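Local coordinates for protein pilin (PDB 3GLD) that builds, as stacked subunits joined by intermolecular isopeptide bonds, the pilus required for adhesion to host cells, aggregation and biofilm formation, at residues G238-T244 with S273-S279; V28-I34 with S156-T160; P35-F39 with V110-Y115; T184-N188 with S215-L219. The protein carries 2 engineered substitutions. One frame throughout, in Å; residues are numbered along the deposited sequence.

Contact 1: G238-T244 with S273-S279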
loop_
_atom_site.group_PDB
_atom_site.type_symbol
_atom_site.label_atom_id
_atom_site.label_comp_id
_atom_site.label_asym_id
_atom_site.label_seq_id
_atom_site.Cartn_x
_atom_site.Cartn_y
_atom_site.Cartn_z
ATOM N N GLY A 238 -1.516 10.554 0.799
ATOM C CA GLY A 238 -0.319 11.265 1.257
ATOM C C GLY A 238 0.402 12.129 0.223
ATOM O O GLY A 238 1.514 12.599 0.474
ATOM N N VAL A 239 -0.237 12.369 -0.922
ATOM C CA VAL A 239 0.382 13.129 -2.013
ATOM C C VAL A 239 -0.132 14.557 -2.050
ATOM O O VAL A 239 -1.353 14.797 -2.054
ATOM C CB VAL A 239 0.193 12.444 -3.391
ATOM C CG1 VAL A 239 0.563 13.402 -4.553
ATOM C CG2 VAL A 239 1.057 11.177 -3.489
ATOM N N ASP A 240 0.792 15.509 -2.065
ATOM C CA ASP A 240 0.409 16.920 -2.209
ATOM C C ASP A 240 0.045 17.241 -3.639
ATOM O O ASP A 240 0.598 16.656 -4.577
ATOM C CB ASP A 240 1.528 17.855 -1.751
ATOM C CG ASP A 240 1.817 17.724 -0.278
ATOM O OD1 ASP A 240 1.138 16.933 0.398
ATOM O OD2 ASP A 240 2.729 18.405 0.208
ATOM N N TYR A 241 -0.884 18.176 -3.811
ATOM C CA TYR A 241 -1.253 18.604 -5.148
ATOM C C TYR A 241 -1.859 20.009 -5.155
ATOM O O TYR A 241 -2.310 20.512 -4.129
ATOM C CB TYR A 241 -2.186 17.578 -5.818
ATOM C CG TYR A 241 -3.540 17.454 -5.164
ATOM C CD1 TYR A 241 -4.592 18.298 -5.533
ATOM C CD2 TYR A 241 -3.771 16.496 -4.169
ATOM C CE1 TYR A 241 -5.837 18.199 -4.919
ATOM C CE2 TYR A 241 -4.993 16.386 -3.554
ATOM C CZ TYR A 241 -6.032 17.240 -3.935
ATOM O OH TYR A 241 -7.258 17.128 -3.335
ATOM N N VAL A 242 -1.841 20.622 -6.338
ATOM C CA VAL A 242 -2.483 21.901 -6.588
ATOM C C VAL A 242 -3.239 21.770 -7.899
ATOM O O VAL A 242 -2.715 21.207 -8.878
ATOM C CB VAL A 242 -1.447 23.048 -6.747
ATOM C CG1 VAL A 242 -2.164 24.409 -6.833
ATOM C CG2 VAL A 242 -0.451 23.073 -5.590
ATOM N N VAL A 243 -4.473 22.271 -7.909
ATOM C CA VAL A 243 -5.239 22.431 -9.140
ATOM C C VAL A 243 -5.507 23.910 -9.384
ATOM O O VAL A 243 -5.978 24.614 -8.491
ATOM C CB VAL A 243 -6.609 21.725 -9.091
ATOM C CG1 VAL A 243 -7.256 21.728 -10.482
ATOM C CG2 VAL A 243 -6.474 20.291 -8.544
ATOM N N THR A 244 -5.216 24.385 -10.594
ATOM C CA THR A 244 -5.484 25.776 -10.923
ATOM C C THR A 244 -6.146 25.894 -12.294
ATOM O O THR A 244 -5.766 25.208 -13.247
ATOM C CB THR A 244 -4.197 26.612 -10.967
ATOM O OG1 THR A 244 -3.507 26.324 -12.181
ATOM C CG2 THR A 244 -3.286 26.326 -9.812
ATOM N N SER A 273 -7.395 29.092 -7.850
ATOM C CA SER A 273 -6.488 28.035 -7.402
ATOM C C SER A 273 -6.874 27.393 -6.072
ATOM O O SER A 273 -7.356 28.054 -5.158
ATOM C CB SER A 273 -5.056 28.576 -7.302
ATOM O OG SER A 273 -4.154 27.548 -6.925
ATOM N N THR A 274 -6.651 26.085 -5.973
ATOM C CA THR A 274 -6.635 25.437 -4.667
ATOM C C THR A 274 -5.372 25.901 -3.951
ATOM O O THR A 274 -4.425 26.373 -4.574
ATOM C CB THR A 274 -6.652 23.876 -4.765
ATOM O OG1 THR A 274 -5.469 23.400 -5.444
ATOM C CG2 THR A 274 -7.899 23.406 -5.503
ATOM N N GLU A 275 -5.360 25.782 -2.634
ATOM C CA GLU A 275 -4.088 25.798 -1.929
ATOM C C GLU A 275 -3.433 24.427 -2.163
ATOM O O GLU A 275 -4.004 23.560 -2.830
ATOM C CB GLU A 275 -4.312 26.027 -0.438
ATOM C CG GLU A 275 -4.957 27.352 -0.069
ATOM C CD GLU A 275 -5.496 27.336 1.355
ATOM O OE1 GLU A 275 -5.832 26.232 1.860
ATOM O OE2 GLU A 275 -5.579 28.423 1.970
ATOM N N GLN A 276 -2.232 24.225 -1.633
ATOM C CA GLN A 276 -1.635 22.898 -1.676
ATOM C C GLN A 276 -2.455 21.947 -0.800
ATOM O O GLN A 276 -2.566 22.132 0.403
ATOM C CB GLN A 276 -0.162 22.937 -1.247
ATOM C CG GLN A 276 0.564 21.605 -1.436
ATOM C CD GLN A 276 1.997 21.779 -1.905
ATOM O OE1 GLN A 276 2.253 22.280 -3.008
ATOM N NE2 GLN A 276 2.937 21.358 -1.078
ATOM N N GLU A 277 -3.074 20.960 -1.430
ATOM C CA GLU A 277 -3.841 19.963 -0.712
ATOM C C GLU A 277 -2.968 18.733 -0.558
ATOM O O GLU A 277 -2.093 18.496 -1.394
ATOM C CB GLU A 277 -5.088 19.569 -1.499
ATOM C CG GLU A 277 -6.243 20.542 -1.438
ATOM C CD GLU A 277 -6.713 20.829 -0.032
ATOM O OE1 GLU A 277 -6.896 19.885 0.764
ATOM O OE2 GLU A 277 -6.920 22.013 0.279
ATOM N N THR A 278 -3.226 17.961 0.500
ATOM C CA THR A 278 -2.609 16.648 0.719
ATOM C C THR A 278 -3.684 15.578 0.675
ATOM O O THR A 278 -4.675 15.654 1.397
ATOM C CB THR A 278 -1.873 16.598 2.063
ATOM O OG1 THR A 278 -0.798 17.537 2.028
ATOM C CG2 THR A 278 -1.308 15.210 2.337
ATOM N N SER A 279 -3.500 14.587 -0.191
ATOM C CA SER A 279 -4.538 13.582 -0.387
ATOM C C SER A 279 -4.668 12.685 0.843
ATOM O O SER A 279 -3.665 12.329 1.471
ATOM C CB SER A 279 -4.275 12.754 -1.634
ATOM O OG SER A 279 -3.123 11.968 -1.486
#
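T274 swings its hydroxyl into the crowded position between its own backbone N and carbonyl carbon (chi1 62°), and from there OG1 accepts a nearly straight bond from V243 N, 2.9 Å away. The same oxygen donates to E275 O, so it both accepts and donates a hydrogen bond. A similar torsion in S279 (chi1 67°) sets its OG 3.0 Å from V239 N, while the hydroxyl also bonds P236 O. Strands 240-245 and 277-278 pair antiparallel at one edge of a four-stranded sheet. Y241 N to E277 O (2.7 Å) and E277 N to Y241 O form the hydrogen-bonded pair; beyond it the register slips by one residue, and a separate single bridge joins T244 to S273. Above the Y241 ring sits E277 CB, a CH-pi contact 3.8 Å from the centroid and shifted toward the rim, while the E277 carboxylate turns away to a salt bridge with K267. D240 lies alongside T278, whose OG1 donates to OD1 at 2.6 Å from above the carboxylate plane. Q276 NE2 adds a weak bond to D240 OD2, its OE1 being held by K186. The Y241 and V243 side chains face inward onto strands 284-291 and 151-169.

Contact 2: V28-I34 with S156-T160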
loop_
_atom_site.group_PDB
_atom_site.type_symbol
_atom_site.label_atom_id
_atom_site.label_comp_id
_atom_site.label_asym_id
_atom_site.label_seq_id
_atom_site.Cartn_x
_atom_site.Cartn_y
_atom_site.Cartn_z
ATOM N N VAL A 28 -6.768 -2.034 -2.540
ATOM C CA VAL A 28 -8.174 -1.610 -2.690
ATOM C C VAL A 28 -8.497 -1.277 -4.155
ATOM O O VAL A 28 -9.548 -1.677 -4.688
ATOM C CB VAL A 28 -8.512 -0.429 -1.760
ATOM C CG1 VAL A 28 -9.968 0.047 -1.973
ATOM C CG2 VAL A 28 -8.312 -0.851 -0.306
ATOM N N ASN A 29 -7.571 -0.572 -4.803
ATOM C CA ASN A 29 -7.656 -0.285 -6.228
ATOM C C ASN A 29 -6.553 -1.060 -6.958
ATOM O O ASN A 29 -5.383 -0.789 -6.735
ATOM C CB ASN A 29 -7.451 1.220 -6.439
ATOM C CG ASN A 29 -7.495 1.637 -7.909
ATOM O OD1 ASN A 29 -7.283 0.832 -8.818
ATOM N ND2 ASN A 29 -7.783 2.929 -8.143
ATOM N N SER A 30 -6.918 -1.978 -7.849
ATOM C CA SER A 30 -5.932 -2.845 -8.519
ATOM C C SER A 30 -4.869 -2.076 -9.308
ATOM O O SER A 30 -3.762 -2.581 -9.548
ATOM C CB SER A 30 -6.633 -3.860 -9.425
ATOM O OG SER A 30 -7.493 -3.187 -10.327
ATOM N N ASN A 31 -5.189 -0.847 -9.688
ATOM C CA ASN A 31 -4.257 -0.003 -10.427
ATOM C C ASN A 31 -3.391 0.860 -9.512
ATOM O O ASN A 31 -2.706 1.761 -9.975
ATOM C CB ASN A 31 -5.025 0.899 -11.396
ATOM C CG ASN A 31 -5.693 0.123 -12.516
ATOM O OD1 ASN A 31 -5.060 -0.693 -13.187
ATOM N ND2 ASN A 31 -6.983 0.388 -12.734
ATOM N N ALA A 32 -3.416 0.590 -8.207
ATOM C CA ALA A 32 -2.675 1.433 -7.255
ATOM C C ALA A 32 -1.194 1.479 -7.563
ATOM O O ALA A 32 -0.613 0.471 -7.973
ATOM C CB ALA A 32 -2.890 0.948 -5.820
ATOM N N LEU A 33 -0.592 2.652 -7.366
ATOM C CA LEU A 33 0.857 2.793 -7.266
ATOM C C LEU A 33 1.371 2.156 -5.965
ATOM O O LEU A 33 0.672 2.192 -4.937
ATOM C CB LEU A 33 1.266 4.270 -7.329
ATOM C CG LEU A 33 1.207 4.993 -8.694
ATOM C CD1 LEU A 33 -0.232 5.234 -9.145
ATOM C CD2 LEU A 33 1.956 6.308 -8.597
ATOM N N ILE A 34 2.562 1.550 -6.027
ATOM C CA ILE A 34 3.129 0.816 -4.881
ATOM C C ILE A 34 4.177 1.723 -4.242
ATOM O O ILE A 34 5.129 2.128 -4.899
ATOM C CB ILE A 34 3.774 -0.564 -5.316
ATOM C CG1 ILE A 34 2.756 -1.458 -6.051
ATOM C CG2 ILE A 34 4.423 -1.297 -4.138
ATOM C CD1 ILE A 34 1.461 -1.773 -5.264
ATOM N N SER A 156 -3.081 -3.941 3.764
ATOM C CA SER A 156 -3.953 -3.399 2.696
ATOM C C SER A 156 -3.524 -1.988 2.316
ATOM O O SER A 156 -3.353 -1.124 3.176
ATOM C CB SER A 156 -5.439 -3.415 3.090
ATOM O OG SER A 156 -6.252 -3.115 1.948
ATOM N N LEU A 157 -3.299 -1.778 1.027
ATOM C CA LEU A 157 -2.959 -0.452 0.523
ATOM C C LEU A 157 -4.222 0.197 -0.038
ATOM O O LEU A 157 -4.810 -0.278 -1.017
ATOM C CB LEU A 157 -1.887 -0.543 -0.564
ATOM C CG LEU A 157 -1.512 0.773 -1.241
ATOM C CD1 LEU A 157 -0.786 1.724 -0.294
ATOM C CD2 LEU A 157 -0.663 0.461 -2.487
ATOM N N ASP A 158 -4.641 1.273 0.605
ATOM C CA ASP A 158 -5.777 2.067 0.108
ATOM C C ASP A 158 -5.227 3.218 -0.762
ATOM O O ASP A 158 -4.050 3.569 -0.683
ATOM C CB ASP A 158 -6.639 2.579 1.280
ATOM C CG ASP A 158 -8.046 3.056 0.837
ATOM O OD1 ASP A 158 -8.392 2.991 -0.367
ATOM O OD2 ASP A 158 -8.808 3.493 1.712
ATOM N N SER A 159 -6.074 3.773 -1.615
ATOM C CA SER A 159 -5.703 4.953 -2.396
ATOM C C SER A 159 -6.983 5.733 -2.608
ATOM O O SER A 159 -8.018 5.347 -2.102
ATOM C CB SER A 159 -5.016 4.564 -3.699
ATOM O OG SER A 159 -5.809 3.663 -4.429
ATOM N N THR A 160 -6.924 6.858 -3.299
ATOM C CA THR A 160 -8.097 7.718 -3.355
ATOM C C THR A 160 -8.360 8.255 -4.772
ATOM O O THR A 160 -7.732 7.810 -5.736
ATOM C CB THR A 160 -7.990 8.845 -2.297
ATOM O OG1 THR A 160 -9.238 9.541 -2.192
ATOM C CG2 THR A 160 -6.836 9.821 -2.620
HETATM O O HOH W 1 -5.615 0.883 -3.486
HETATM O O HOH W 2 -8.045 4.735 -5.789
#
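The D158 carboxylate has the V28 isopropyl group over one of its faces, with V28 CB and CG1 each 3.7 Å from D158 OD1. The S159 amide approaches OD1 from the other side of that plane, in a weak bond. The second flat group, the N29 amide, is pinned through both ends: OD1 accepts from N31 N, which stands above its plane, and forms an Asx turn within the type I turn 29-32, while ND2 gives a proton to a water. With CG anti to the backbone N (chi1 179°), N29 directs this amide along the strand toward T160. V28 N donates to L157 O at 3.0 Å, the one direct hydrogen bond between the segments. A first water joins N29 N, L157 O and S159 OG; a second joins N29 ND2, S159 OG and T160 O. Deeper in, L157 CD2 packs against A32 CB (4.0 Å) and I34 CD1 (4.1 Å), and lies 3.3 Å from L33 O. The loop after strand 18-27 is thus laid along strand 151-169 where that strand passes from one half of the elongated molecule to the other, and L33 and N29 also reach N234 of strand 229-236. With L157 O shared by an amide and a water, and S159 OG by two waters, the polar part of this joint is mostly water-mediated, whereas the leucine end is held by apolar packing.

Contact 3: P35-F39 with V110-Y115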
loop_
_atom_site.group_PDB
_atom_site.type_symbol
_atom_site.label_atom_id
_atom_site.label_comp_id
_atom_site.label_asym_id
_atom_site.label_seq_id
_atom_site.Cartn_x
_atom_site.Cartn_y
_atom_site.Cartn_z
ATOM N N PRO A 35 4.004 2.051 -2.953
ATOM C CA PRO A 35 4.937 2.963 -2.275
ATOM C C PRO A 35 6.342 2.358 -2.058
ATOM O O PRO A 35 6.461 1.148 -1.889
ATOM C CB PRO A 35 4.244 3.232 -0.927
ATOM C CG PRO A 35 3.373 2.024 -0.712
ATOM C CD PRO A 35 2.927 1.586 -2.066
ATOM N N ASN A 36 7.367 3.204 -2.080
ATOM C CA ASN A 36 8.717 2.828 -1.670
ATOM C C ASN A 36 8.740 2.768 -0.151
ATOM O O ASN A 36 8.760 3.803 0.502
ATOM C CB ASN A 36 9.770 3.862 -2.093
ATOM C CG ASN A 36 9.738 4.199 -3.558
ATOM O OD1 ASN A 36 9.837 5.376 -3.914
ATOM N ND2 ASN A 36 9.633 3.196 -4.418
ATOM N N THR A 37 8.735 1.562 0.407
ATOM C CA THR A 37 8.742 1.395 1.859
ATOM C C THR A 37 9.232 -0.013 2.234
ATOM O O THR A 37 9.170 -0.933 1.424
ATOM C CB THR A 37 7.319 1.584 2.453
ATOM O OG1 THR A 37 7.363 1.504 3.886
ATOM C CG2 THR A 37 6.360 0.506 1.936
ATOM N N ASP A 38 9.694 -0.160 3.473
ATOM C CA ASP A 38 9.898 -1.484 4.090
ATOM C C ASP A 38 8.680 -1.893 4.889
ATOM O O ASP A 38 7.885 -1.041 5.287
ATOM C CB ASP A 38 11.085 -1.431 5.047
ATOM C CG ASP A 38 12.404 -1.216 4.336
ATOM O OD1 ASP A 38 12.451 -1.406 3.100
ATOM O OD2 ASP A 38 13.397 -0.847 5.022
ATOM N N PHE A 39 8.535 -3.200 5.124
ATOM C CA PHE A 39 7.716 -3.718 6.210
ATOM C C PHE A 39 8.595 -4.650 7.048
ATOM O O PHE A 39 9.358 -5.449 6.489
ATOM C CB PHE A 39 6.483 -4.464 5.687
ATOM C CG PHE A 39 5.510 -3.583 4.966
ATOM C CD1 PHE A 39 4.696 -2.704 5.670
ATOM C CD2 PHE A 39 5.449 -3.590 3.573
ATOM C CE1 PHE A 39 3.822 -1.860 4.995
ATOM C CE2 PHE A 39 4.572 -2.756 2.887
ATOM C CZ PHE A 39 3.751 -1.900 3.598
ATOM N N VAL A 110 3.051 3.813 6.806
ATOM C CA VAL A 110 3.001 4.284 5.422
ATOM C C VAL A 110 1.578 4.761 5.155
ATOM O O VAL A 110 0.621 4.029 5.424
ATOM C CB VAL A 110 3.352 3.133 4.452
ATOM C CG1 VAL A 110 3.332 3.578 2.985
ATOM C CG2 VAL A 110 4.691 2.505 4.840
ATOM N N PRO A 111 1.428 5.989 4.611
ATOM C CA PRO A 111 0.093 6.536 4.324
ATOM C C PRO A 111 -0.741 5.618 3.437
ATOM O O PRO A 111 -0.223 5.042 2.488
ATOM C CB PRO A 111 0.401 7.861 3.611
ATOM C CG PRO A 111 1.812 8.188 4.022
ATOM C CD PRO A 111 2.490 6.866 4.092
ATOM N N GLY A 112 -2.022 5.478 3.774
ATOM C CA GLY A 112 -2.930 4.585 3.069
ATOM C C GLY A 112 -2.845 3.101 3.426
ATOM O O GLY A 112 -3.638 2.303 2.913
ATOM N N VAL A 113 -1.881 2.718 4.267
ATOM C CA VAL A 113 -1.703 1.292 4.623
ATOM C C VAL A 113 -2.344 0.898 5.949
ATOM O O VAL A 113 -2.112 1.524 6.970
ATOM C CB VAL A 113 -0.203 0.855 4.630
ATOM C CG1 VAL A 113 -0.070 -0.605 5.080
ATOM C CG2 VAL A 113 0.411 1.051 3.234
ATOM N N SER A 114 -3.160 -0.145 5.900
ATOM C CA SER A 114 -3.729 -0.765 7.084
ATOM C C SER A 114 -2.904 -2.005 7.406
ATOM O O SER A 114 -2.746 -2.888 6.557
ATOM C CB SER A 114 -5.168 -1.184 6.814
ATOM O OG SER A 114 -5.975 -0.053 6.536
ATOM N N TYR A 115 -2.397 -2.066 8.635
ATOM C CA TYR A 115 -1.445 -3.089 9.025
ATOM C C TYR A 115 -2.084 -4.369 9.546
ATOM O O TYR A 115 -3.064 -4.328 10.305
ATOM C CB TYR A 115 -0.454 -2.508 10.037
ATOM C CG TYR A 115 0.566 -1.616 9.367
ATOM C CD1 TYR A 115 1.800 -2.125 8.951
ATOM C CD2 TYR A 115 0.283 -0.273 9.109
ATOM C CE1 TYR A 115 2.732 -1.308 8.323
ATOM C CE2 TYR A 115 1.200 0.549 8.477
ATOM C CZ TYR A 115 2.418 0.030 8.080
ATOM O OH TYR A 115 3.317 0.854 7.458
#
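F39 and Y115 set their rings obliquely, planes 66° and centroids 5.8 Å apart, so that Y115 CE1 lies at the edge of the phenylalanine ring, 3.5 Å from F39 CE1. V110 N positions the tyrosine by donating to its OH at 3.0 Å, as does V113 CG1 over one face, offset toward the rim; that same methyl is 4.1 Å from F39 CE1. V110 splits its two methyls. CG1, anti to the backbone N (chi1 -179°), meets the P35 ring at 4.0 Å from P35 CG, the two side chains crossing at about a right angle. CG2 reaches T37 tip to tip, at a doubtfully short approach to OG1. No hydrogen bond links the segments; they are joined by side-chain packing on V110 and V113, the ends of a type II turn, and on Y115. Strand 151-169 lies alongside, its L157 touching P35 and V113 and its N155 touching F39 and Y115. The side chain of Y115 is about 6 Å from that of A104, engineered in place of the residue that autocatalyses the K23-N155 cross-link, and K23 makes a cation-pi contact with F39, so the packing sits between strands 37-45 and 113-114 beside that site.

Contact 4: T184-N188 with S215-L219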
loop_
_atom_site.group_PDB
_atom_site.type_symbol
_atom_site.label_atom_id
_atom_site.label_comp_id
_atom_site.label_asym_id
_atom_site.label_seq_id
_atom_site.Cartn_x
_atom_site.Cartn_y
_atom_site.Cartn_z
ATOM N N THR A 184 -0.851 19.657 -10.787
ATOM C CA THR A 184 0.488 19.185 -10.425
ATOM C C THR A 184 0.407 18.355 -9.153
ATOM O O THR A 184 -0.061 18.830 -8.123
ATOM C CB THR A 184 1.454 20.348 -10.216
ATOM O OG1 THR A 184 1.358 21.233 -11.330
ATOM C CG2 THR A 184 2.898 19.845 -10.076
ATOM N N LEU A 185 0.817 17.096 -9.272
ATOM C CA LEU A 185 1.050 16.222 -8.134
ATOM C C LEU A 185 2.553 16.250 -7.790
ATOM O O LEU A 185 3.406 16.220 -8.685
ATOM C CB LEU A 185 0.599 14.809 -8.485
ATOM C CG LEU A 185 -0.745 14.651 -9.212
ATOM C CD1 LEU A 185 -0.837 13.276 -9.795
ATOM C CD2 LEU A 185 -1.927 14.920 -8.317
ATOM N N LYS A 186 2.867 16.323 -6.494
ATOM C CA LYS A 186 4.244 16.495 -6.025
ATOM C C LYS A 186 4.838 15.177 -5.542
ATOM O O LYS A 186 4.181 14.408 -4.841
ATOM C CB LYS A 186 4.324 17.529 -4.903
ATOM C CG LYS A 186 4.032 18.972 -5.330
ATOM C CD LYS A 186 2.560 19.199 -5.628
ATOM C CE LYS A 186 2.341 20.486 -6.398
ATOM N NZ LYS A 186 2.814 21.671 -5.617
ATOM N N ALA A 187 6.090 14.933 -5.919
ATOM C CA ALA A 187 6.812 13.746 -5.470
ATOM C C ALA A 187 7.018 13.759 -3.956
ATOM O O ALA A 187 7.098 14.818 -3.335
ATOM C CB ALA A 187 8.173 13.639 -6.198
ATOM N N ASN A 188 7.077 12.572 -3.371
ATOM C CA ASN A 188 7.569 12.397 -2.006
ATOM C C ASN A 188 8.396 11.109 -1.945
ATOM O O ASN A 188 8.604 10.469 -2.976
ATOM C CB ASN A 188 6.417 12.410 -0.974
ATOM C CG ASN A 188 5.346 11.387 -1.265
ATOM O OD1 ASN A 188 5.628 10.265 -1.687
ATOM N ND2 ASN A 188 4.086 11.773 -1.036
ATOM N N SER A 215 2.082 12.643 -14.930
ATOM C CA SER A 215 3.348 12.291 -14.298
ATOM C C SER A 215 3.528 13.111 -13.041
ATOM O O SER A 215 3.306 14.316 -13.046
ATOM C CB SER A 215 4.520 12.582 -15.231
ATOM O OG SER A 215 4.554 11.666 -16.304
ATOM N N ILE A 216 3.918 12.445 -11.959
ATOM C CA ILE A 216 4.219 13.114 -10.706
ATOM C C ILE A 216 5.371 14.109 -10.945
ATOM O O ILE A 216 6.356 13.790 -11.622
ATOM C CB ILE A 216 4.549 12.077 -9.579
ATOM C CG1 ILE A 216 3.337 11.181 -9.309
ATOM C CG2 ILE A 216 4.972 12.787 -8.299
ATOM C CD1 ILE A 216 3.567 10.099 -8.210
ATOM N N ASP A 217 5.191 15.336 -10.453
ATOM C CA ASP A 217 6.177 16.408 -10.562
ATOM C C ASP A 217 6.184 17.109 -11.928
ATOM O O ASP A 217 7.049 17.940 -12.191
ATOM C CB ASP A 217 7.582 15.901 -10.199
ATOM C CG ASP A 217 8.001 16.283 -8.796
ATOM O OD1 ASP A 217 7.128 16.608 -7.963
ATOM O OD2 ASP A 217 9.225 16.250 -8.523
ATOM N N GLN A 218 5.220 16.756 -12.780
ATOM C CA GLN A 218 5.057 17.345 -14.113
ATOM C C GLN A 218 3.632 17.910 -14.267
ATOM O O GLN A 218 2.649 17.163 -14.187
ATOM C CB GLN A 218 5.326 16.286 -15.184
ATOM C CG GLN A 218 5.308 16.810 -16.625
ATOM C CD GLN A 218 5.827 15.789 -17.629
ATOM O OE1 GLN A 218 6.793 15.074 -17.360
ATOM N NE2 GLN A 218 5.184 15.716 -18.791
ATOM N N LEU A 219 3.539 19.218 -14.519
ATOM C CA LEU A 219 2.241 19.900 -14.740
ATOM C C LEU A 219 1.407 19.181 -15.785
ATOM O O LEU A 219 1.879 18.902 -16.883
ATOM C CB LEU A 219 2.452 21.373 -15.146
ATOM C CG LEU A 219 1.279 22.321 -15.454
ATOM C CD1 LEU A 219 0.292 22.412 -14.310
ATOM C CD2 LEU A 219 1.824 23.709 -15.770
HETATM O O HOH W 3 1.546 15.840 -12.047
#
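T184 and L219 meet at about a right angle; L219 CG stands anti to its backbone N (chi1 179°), which brings the leucine CD1 to 3.4 Å from T184 OG1. At L185 the backbone does the work: its O receives the proton of D217 N at 2.7 Å, and its N gives one to a water that in turn donates to S215 O. That carbonyl also accepts from Q218 N, closing the type II turn 215-218, in which D217 holds the positive phi of the third position. The turn joins strand 210-215, which pairs with 196-202, to strand 220-224, which pairs antiparallel with 179-185, so the chain passes here from one sheet to the other. K186 lends its CA to the approach, 3.5 Å from D217 OD1. Next, A187 N donates to that same OD1 at 2.8 Å and 166°, coming from above the carboxylate plane, while A187 CB lies 3.6 Å from OD1. A187 also packs on I216, whose CG2 lies 3.4 Å from A187 N and 3.9 Å from A187 CB. I216 also packs against Y191.

Contacts 1 and 4 both reach one sheet, with centres 10 Å apart: strands 240-245 and 179-185 are neighbours, D240 O lies 3.0 Å from K186 N, and Q276 OE1 2.7 Å from K186 NZ. Contacts 2 and 3, centres 11 Å apart, both reach a second sheet, where strands 151-169 and 113-114 adjoin and D158 N lies 2.7 Å from G112 O; contact 3 is nested in the loop closed by contact 2. The two pairs touch across the junction, as where S279 CB lies 4.0 Å from T160 CG2 and L33 CD2 4.1 Å from I216 CD1. Contact 1 ends near E245, which autocatalyses the K166-N290 cross-link, its side chain about 6 Å from that of T244.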